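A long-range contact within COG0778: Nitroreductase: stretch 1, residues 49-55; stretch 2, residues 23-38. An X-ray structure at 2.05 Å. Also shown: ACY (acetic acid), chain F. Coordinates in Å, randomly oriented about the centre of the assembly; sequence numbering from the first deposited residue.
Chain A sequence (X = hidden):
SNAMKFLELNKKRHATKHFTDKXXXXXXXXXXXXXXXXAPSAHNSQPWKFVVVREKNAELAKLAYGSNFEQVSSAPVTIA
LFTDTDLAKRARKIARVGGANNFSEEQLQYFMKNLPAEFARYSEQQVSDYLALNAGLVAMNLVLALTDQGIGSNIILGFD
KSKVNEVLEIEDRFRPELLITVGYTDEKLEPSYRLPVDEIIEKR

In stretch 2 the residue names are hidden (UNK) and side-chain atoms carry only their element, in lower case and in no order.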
ATOM      1  N   LYS A  49       6.852   9.025   7.424  1.00 13.23           N
ATOM      2  CA  LYS A  49       8.146   9.303   8.059  1.00 13.77           C
ATOM      3  C   LYS A  49       8.857   7.974   8.254  1.00 11.92           C
ATOM      4  O   LYS A  49       8.280   7.033   8.807  1.00 10.82           O
ATOM      5  CB  LYS A  49       7.992  10.019   9.411  1.00 13.46           C
ATOM      6  CG  LYS A  49       9.373  10.296  10.057  1.00 16.64           C
ATOM      7  CD  LYS A  49       9.332  10.573  11.575  1.00 14.90           C
ATOM      8  CE  LYS A  49       8.850  11.999  11.828  1.00 19.15           C
ATOM      9  NZ  LYS A  49       9.828  13.024  11.356  1.00 21.94           N
ATOM     10  N   PHE A  50      10.073   7.891   7.734  1.00 11.21           N
ATOM     11  CA  PHE A  50      10.887   6.662   7.768  1.00 11.45           C
ATOM     12  C   PHE A  50      11.957   6.763   8.852  1.00 11.94           C
ATOM     13  O   PHE A  50      12.868   7.628   8.808  1.00 12.38           O
ATOM     14  CB  PHE A  50      11.529   6.411   6.396  1.00 11.16           C
ATOM     15  CG  PHE A  50      10.530   6.169   5.299  1.00 12.70           C
ATOM     16  CD1 PHE A  50       9.841   7.240   4.708  1.00 12.46           C
ATOM     17  CD2 PHE A  50      10.255   4.858   4.874  1.00 12.85           C
ATOM     18  CE1 PHE A  50       8.883   7.006   3.704  1.00 16.32           C
ATOM     19  CE2 PHE A  50       9.346   4.612   3.863  1.00 16.52           C
ATOM     20  CZ  PHE A  50       8.648   5.673   3.277  1.00 16.39           C
ATOM     21  N   VAL A  51      11.846   5.902   9.849  1.00 11.74           N
ATOM     22  CA  VAL A  51      12.831   5.905  10.914  1.00 11.86           C
ATOM     23  C   VAL A  51      13.782   4.720  10.700  1.00 13.00           C
ATOM     24  O   VAL A  51      13.400   3.566  10.911  1.00 12.35           O
ATOM     25  CB  VAL A  51      12.166   5.909  12.319  1.00 11.63           C
ATOM     26  CG1 VAL A  51      13.240   5.953  13.387  1.00 10.53           C
ATOM     27  CG2 VAL A  51      11.229   7.141  12.473  1.00 11.42           C
ATOM     28  N   VAL A  52      15.003   5.021  10.235  1.00 12.49           N
ATOM     29  CA  VAL A  52      16.005   3.999   9.970  1.00 13.75           C
ATOM     30  C   VAL A  52      16.763   3.616  11.250  1.00 14.06           C
ATOM     31  O   VAL A  52      17.569   4.394  11.785  1.00 15.45           O
ATOM     32  CB  VAL A  52      16.960   4.440   8.839  1.00 12.46           C
ATOM     33  CG1 VAL A  52      18.003   3.405   8.577  1.00 14.66           C
ATOM     34  CG2 VAL A  52      16.154   4.736   7.567  1.00 12.90           C
ATOM     35  N   VAL A  53      16.504   2.420  11.734  1.00 14.15           N
ATOM     36  CA  VAL A  53      17.039   2.012  13.025  1.00 14.74           C
ATOM     37  C   VAL A  53      18.283   1.160  12.835  1.00 15.71           C
ATOM     38  O   VAL A  53      18.211   0.049  12.281  1.00 15.18           O
ATOM     39  CB  VAL A  53      15.981   1.286  13.865  1.00 13.72           C
ATOM     40  CG1 VAL A  53      16.531   0.899  15.249  1.00 14.52           C
ATOM     41  CG2 VAL A  53      14.724   2.204  13.993  1.00 14.19           C
ATOM     42  N   ARG A  54      19.409   1.704  13.305  1.00 16.27           N
ATOM     43  CA  ARG A  54      20.707   1.040  13.254  1.00 19.53           C
ATOM     44  C   ARG A  54      21.312   0.957  14.651  1.00 20.77           C
ATOM     45  O   ARG A  54      22.171   0.129  14.899  1.00 22.39           O
ATOM     46  CB  ARG A  54      21.694   1.791  12.332  1.00 18.72           C
ATOM     47  CG  ARG A  54      21.467   1.529  10.877  1.00 20.84           C
ATOM     48  CD  ARG A  54      22.510   2.262   9.970  1.00 20.96           C
ATOM     49  NE  ARG A  54      22.135   2.121   8.554  1.00 23.96           N
ATOM     50  CZ  ARG A  54      22.455   1.084   7.762  1.00 24.68           C
ATOM     51  NH1 ARG A  54      22.028   1.095   6.512  1.00 24.91           N
ATOM     52  NH2 ARG A  54      23.184   0.044   8.197  1.00 17.60           N
ATOM     53  N   GLU A  55      20.877   1.839  15.541  1.00 21.68           N
ATOM     54  CA  GLU A  55      21.387   1.868  16.892  1.00 23.80           C
ATOM     55  C   GLU A  55      20.450   1.277  17.935  1.00 22.93           C
ATOM     56  O   GLU A  55      20.936   0.610  18.838  1.00 23.82           O
ATOM     57  CB  GLU A  55      21.819   3.281  17.306  1.00 24.79           C
ATOM     58  CG  GLU A  55      23.325   3.418  17.393  1.00 30.75           C
ATOM     59  CD  GLU A  55      23.921   4.006  16.139  1.00 38.16           C
ATOM     60  OE1 GLU A  55      24.472   3.230  15.311  1.00 38.80           O
ATOM     61  OE2 GLU A  55      23.824   5.256  15.986  1.00 42.05           O
ATOM     62  N   UNK A  23      26.673  -6.493   5.716  1.00 20.18           N
ATOM     63  CA  UNK A  23      26.353  -5.170   6.143  1.00 21.27           C
ATOM     64  C   UNK A  23      25.397  -4.513   5.119  1.00 21.95           C
ATOM     65  O   UNK A  23      25.486  -4.780   3.923  1.00 22.45           O
ATOM     66  c   UNK A  23      28.713  -4.821   7.338  1.00 23.03           C
ATOM     67  c   UNK A  23      27.660  -4.368   6.300  1.00 22.48           C
ATOM     68  c   UNK A  23      28.085  -4.854   8.743  1.00 23.48           C
ATOM     69  c   UNK A  23      29.889  -3.873   7.321  1.00 25.59           C
ATOM     70  N   UNK A  24      24.458  -3.698   5.595  1.00 21.63           N
ATOM     71  CA  UNK A  24      23.554  -3.003   4.701  1.00 20.89           C
ATOM     72  C   UNK A  24      23.995  -1.551   4.629  1.00 21.82           C
ATOM     73  O   UNK A  24      23.929  -0.847   5.621  1.00 22.78           O
ATOM     74  c   UNK A  24      22.057  -3.094   5.162  1.00 21.29           C
ATOM     75  c   UNK A  24      21.565  -4.533   5.107  1.00 16.97           C
ATOM     76  c   UNK A  24      21.176  -2.159   4.286  1.00 19.32           C
ATOM     77  N   UNK A  25      24.434  -1.128   3.444  1.00 21.90           N
ATOM     78  CA  UNK A  25      25.012   0.201   3.175  1.00 23.01           C
ATOM     79  C   UNK A  25      23.915   1.266   3.326  1.00 23.09           C
ATOM     80  O   UNK A  25      22.908   1.180   2.633  1.00 21.32           O
ATOM     81  c   UNK A  25      26.437   1.368   1.371  1.00 26.18           C
ATOM     82  c   UNK A  25      25.531   0.184   1.724  1.00 23.23           C
ATOM     83  o   UNK A  25      27.188   1.215   0.384  1.00 32.87           O
ATOM     84  o   UNK A  25      26.411   2.436   2.006  1.00 25.91           O
ATOM     85  N   UNK A  26      24.084   2.234   4.270  1.00 23.90           N
ATOM     86  CA  UNK A  26      23.123   3.348   4.382  1.00 25.02           C
ATOM     87  C   UNK A  26      22.874   4.128   3.101  1.00 25.48           C
ATOM     88  O   UNK A  26      21.799   4.685   2.962  1.00 26.38           O
ATOM     89  c   UNK A  26      25.141   2.316   5.294  1.00 24.19           C
ATOM     90  c   UNK A  26      23.710   4.251   5.476  1.00 24.70           C
ATOM     91  c   UNK A  26      25.137   3.762   5.681  1.00 24.92           C
ATOM     92  N   UNK A  27      23.820   4.145   2.157  1.00 26.68           N
ATOM     93  CA  UNK A  27      23.551   4.736   0.828  1.00 26.88           C
ATOM     94  C   UNK A  27      22.424   3.984   0.083  1.00 25.80           C
ATOM     95  O   UNK A  27      21.580   4.610  -0.553  1.00 24.89           O
ATOM     96  c   UNK A  27      26.789   7.883   0.240  1.00 42.47           C
ATOM     97  c   UNK A  27      24.809   4.827  -0.059  1.00 27.68           C
ATOM     98  c   UNK A  27      25.882   6.921   1.048  1.00 38.67           C
ATOM     99  c   UNK A  27      26.051   5.444   0.625  1.00 32.60           C
ATOM    100  n   UNK A  27      28.063   8.251   0.947  1.00 44.20           N
ATOM    101  N   UNK A  28      22.426   2.646   0.156  1.00 24.66           N
ATOM    102  CA  UNK A  28      21.347   1.848  -0.434  1.00 22.98           C
ATOM    103  C   UNK A  28      19.993   2.053   0.243  1.00 21.29           C
ATOM    104  O   UNK A  28      18.980   2.090  -0.433  1.00 20.33           O
ATOM    105  c   UNK A  28      22.877   0.038  -1.384  1.00 26.72           C
ATOM    106  o   UNK A  28      23.136   0.834  -2.322  1.00 29.30           O
ATOM    107  o   UNK A  28      23.555  -0.991  -1.141  1.00 25.82           O
ATOM    108  c   UNK A  28      21.690   0.354  -0.467  1.00 23.65           C
ATOM    109  N   UNK A  29      19.976   2.151   1.577  1.00 19.46           N
ATOM    110  CA  UNK A  29      18.730   2.389   2.297  1.00 18.23           C
ATOM    111  C   UNK A  29      18.118   3.728   1.911  1.00 17.96           C
ATOM    112  O   UNK A  29      16.943   3.788   1.572  1.00 16.10           O
ATOM    113  c   UNK A  29      17.567   2.629   4.519  1.00 17.67           C
ATOM    114  c   UNK A  29      18.880   2.267   3.822  1.00 17.88           C
ATOM    115  c   UNK A  29      19.261   0.837   4.165  1.00 17.23           C
ATOM    116  N   UNK A  30      18.952   4.769   1.883  1.00 18.45           N
ATOM    117  CA  UNK A  30      18.520   6.101   1.481  1.00 19.73           C
ATOM    118  C   UNK A  30      18.011   6.119   0.049  1.00 19.50           C
ATOM    119  O   UNK A  30      17.017   6.782  -0.257  1.00 19.65           O
ATOM    120  c   UNK A  30      20.278   9.518   1.287  1.00 30.21           C
ATOM    121  n   UNK A  30      20.053  10.371   0.116  1.00 34.25           N
ATOM    122  c   UNK A  30      19.825  11.673   0.185  1.00 36.18           C
ATOM    123  n   UNK A  30      19.635  12.397  -0.910  1.00 36.50           N
ATOM    124  c   UNK A  30      19.641   7.130   1.664  1.00 19.86           C
ATOM    125  n   UNK A  30      19.802  12.256   1.365  1.00 39.79           N
ATOM    126  c   UNK A  30      19.145   8.558   1.462  1.00 24.31           C
ATOM    127  N   UNK A  31      18.685   5.399  -0.840  1.00 18.96           N
ATOM    128  CA  UNK A  31      18.194   5.330  -2.218  1.00 19.44           C
ATOM    129  C   UNK A  31      16.817   4.644  -2.299  1.00 18.72           C
ATOM    130  O   UNK A  31      15.916   5.133  -2.987  1.00 17.71           O
ATOM    131  o   UNK A  31      20.409   5.334  -3.173  1.00 22.64           O
ATOM    132  c   UNK A  31      18.609   4.412  -4.513  1.00 21.41           C
ATOM    133  c   UNK A  31      19.181   4.589  -3.122  1.00 20.35           C
ATOM    134  N   UNK A  32      16.682   3.493  -1.624  1.00 17.42           N
ATOM    135  CA  UNK A  32      15.437   2.726  -1.681  1.00 16.00           C
ATOM    136  C   UNK A  32      14.274   3.594  -1.177  1.00 15.56           C
ATOM    137  O   UNK A  32      13.166   3.550  -1.719  1.00 15.06           O
ATOM    138  c   UNK A  32      15.567   1.447  -0.858  1.00 15.24           C
ATOM    139  N   UNK A  33      14.553   4.405  -0.161  1.00 14.87           N
ATOM    140  CA  UNK A  33      13.534   5.247   0.428  1.00 15.34           C
ATOM    141  C   UNK A  33      13.213   6.387  -0.516  1.00 16.14           C
ATOM    142  O   UNK A  33      12.049   6.763  -0.660  1.00 15.67           O
ATOM    143  c   UNK A  33      14.437   4.874   4.237  1.00 14.97           C
ATOM    144  c   UNK A  33      12.918   6.804   2.369  1.00 14.95           C
ATOM    145  c   UNK A  33      13.926   4.512   2.833  1.00 15.37           C
ATOM    146  c   UNK A  33      13.895   5.712   1.873  1.00 14.74           C
ATOM    147  N   UNK A  34      14.232   6.911  -1.196  1.00 16.99           N
ATOM    148  CA  UNK A  34      13.991   7.944  -2.191  1.00 18.78           C
ATOM    149  C   UNK A  34      13.179   7.435  -3.389  1.00 18.88           C
ATOM    150  O   UNK A  34      12.289   8.147  -3.906  1.00 19.50           O
ATOM    151  c   UNK A  34      16.342  10.553  -3.878  1.00 27.51           C
ATOM    152  c   UNK A  34      15.286   8.631  -2.623  1.00 18.81           C
ATOM    153  o   UNK A  34      16.379  11.798  -3.877  1.00 31.06           O
ATOM    154  o   UNK A  34      17.333   9.845  -4.168  1.00 32.44           O
ATOM    155  c   UNK A  34      15.050   9.866  -3.487  1.00 23.14           C
ATOM    156  N   UNK A  35      13.443   6.213  -3.834  1.00 17.96           N
ATOM    157  CA  UNK A  35      12.562   5.626  -4.876  1.00 16.94           C
ATOM    158  C   UNK A  35      11.126   5.376  -4.342  1.00 15.83           C
ATOM    159  O   UNK A  35      10.144   5.680  -5.030  1.00 16.05           O
ATOM    160  c   UNK A  35      13.159   4.308  -5.497  1.00 17.41           C
ATOM    161  c   UNK A  35      14.435   4.617  -6.298  1.00 18.36           C
ATOM    162  c   UNK A  35      15.215   3.343  -6.674  1.00 16.83           C
ATOM    163  c   UNK A  35      12.168   3.630  -6.440  1.00 17.19           C
ATOM    164  N   UNK A  36      11.018   4.833  -3.124  1.00 14.04           N
ATOM    165  CA  UNK A  36       9.743   4.444  -2.548  1.00 13.27           C
ATOM    166  C   UNK A  36       8.779   5.641  -2.441  1.00 13.80           C
ATOM    167  O   UNK A  36       7.600   5.506  -2.747  1.00 13.32           O
ATOM    168  c   UNK A  36       9.933   3.795  -1.151  1.00 12.68           C
ATOM    169  N   UNK A  37       9.280   6.792  -2.002  1.00 13.54           N
ATOM    170  CA  UNK A  37       8.428   8.012  -1.879  1.00 14.79           C
ATOM    171  C   UNK A  37       7.957   8.654  -3.214  1.00 15.62           C
ATOM    172  O   UNK A  37       7.130   9.566  -3.209  1.00 15.59           O
ATOM    173  c   UNK A  37       9.221   8.552   0.383  1.00 15.67           C
ATOM    174  o   UNK A  37      10.376   9.393  -1.469  1.00 16.47           O
ATOM    175  c   UNK A  37       9.072   9.075  -0.990  1.00 14.78           C
ATOM    176  N   UNK A  38       8.463   8.160  -4.341  1.00 15.14           N
ATOM    177  CA  UNK A  38       7.847   8.478  -5.647  1.00 16.36           C
ATOM    178  C   UNK A  38       6.424   7.943  -5.715  1.00 15.43           C
ATOM    179  O   UNK A  38       5.649   8.408  -6.552  1.00 15.65           O
ATOM    180  c   UNK A  38       8.665   7.910  -6.815  1.00 15.49           C
ATOM    181  c   UNK A  38      10.095   8.439  -6.932  1.00 17.85           C
ATOM    182  c   UNK A  38      10.109   9.942  -7.250  1.00 22.28           C
ATOM    183  c   UNK A  38      10.851   7.673  -8.022  1.00 18.13           C
TER
HETATM  184  C   ACY F 805       8.457  16.458  11.013  1.00 30.90           C
HETATM  185  O   ACY F 805       9.020  15.725  11.853  1.00 30.56           O
HETATM  186  OXT ACY F 805       8.284  16.132   9.819  1.00 31.00           O
HETATM  187  CH3 ACY F 805       7.960  17.796  11.477  1.00 30.92           C
HETATM  188  O   HOH W   1      24.681  -2.944   8.334  1.00 20.07           O

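Position 23 has four side-chain carbons, forked at the second. It stays clear of stretch 1. This is Leu23.

Position 24 has one carbon carrying two more. Its backbone O accepts two hydrogen bonds from Arg54, 2.8 Å from NH2 and 2.9 Å from NH1. A methyl lies near the Arg54 guanidinium. A three-carbon fork is valine, Val24. Val24 CG1 is 4.0 Å from Arg54 NH1. Water 1 accepts from Val24 N and, weakly, from Arg54 NH2.

Position 25 has two carbons, the second carrying two oxygens. CA-to-CB points away from stretch 1. One oxygen takes a bond from the backbone N of position 27. This is Asp25, the N-cap of the helix.

Position 26 has three carbons closing a ring onto its own N. A ring carbon lies over one face of the Arg54 guanidinium. This is Pro26; its CD is 3.6 Å from Arg54 NH1. Pro26 N is 3.2 Å from Arg54 NH1 but not hydrogen-bonded to it: it has no hydrogen to give, and an amide nitrogen is a poor acceptor.

Position 27 has four carbons in a row ending in nitrogen; its CA-to-CB bond points away: Lys27. Its N is 3.1 Å from Asp25 OD1, the capping bond.

Position 28 has two carbons, the second with two oxygens, and no contact: Asp28.

Position 29 has one carbon carrying two. Its CA-to-CB bond points toward stretch 1, and it touches Val52 and Arg54. This is Val29. Its CG1 is 4.0 Å from Val52 CG2, and its CG2 is 3.6 Å from Arg54 NH1.

Position 30 has three carbons, a nitrogen, then a carbon with two nitrogens. Its end leads away: Arg30. Position 31 has one carbon carrying an oxygen and a carbon, no contact: Thr31. Position 32 has a single carbon, no contact: Ala32.

Position 33 has four carbons, forked at the first, with one longer arm. It meets Phe50 and Val52. This is Ile33. Its CG2 sits over the Phe50 ring face, 3.8 Å from Phe50 CG. Its CD1 is 3.7 Å from Val52 CG2.

Position 34 has three carbons, the third with two oxygens, no contact: Glu34. Position 35 repeats the fork of Ile33 but is out of reach: Ile35. Position 36 has one carbon; CA-to-CB points toward stretch 1: Ala36.

Position 37 has one carbon carrying an oxygen and a methyl, which touches the Phe50 ring. This is Thr37; its CG2 is 3.7 Å from Phe50 CE1.

Position 38 has four carbons, forked at the second, out of reach: Leu38.

The helix runs nearly antiparallel to the strand. Val29 and Ile33, one turn apart, and Thr37, four residues on, all have CA-to-CB toward the strand. They pack on alternate strand residues Phe50 and Val52. Arg54 adds the polar anchor at Val24 O.

Stretch 2 23-38: LVDPKDVRTAIEIATL
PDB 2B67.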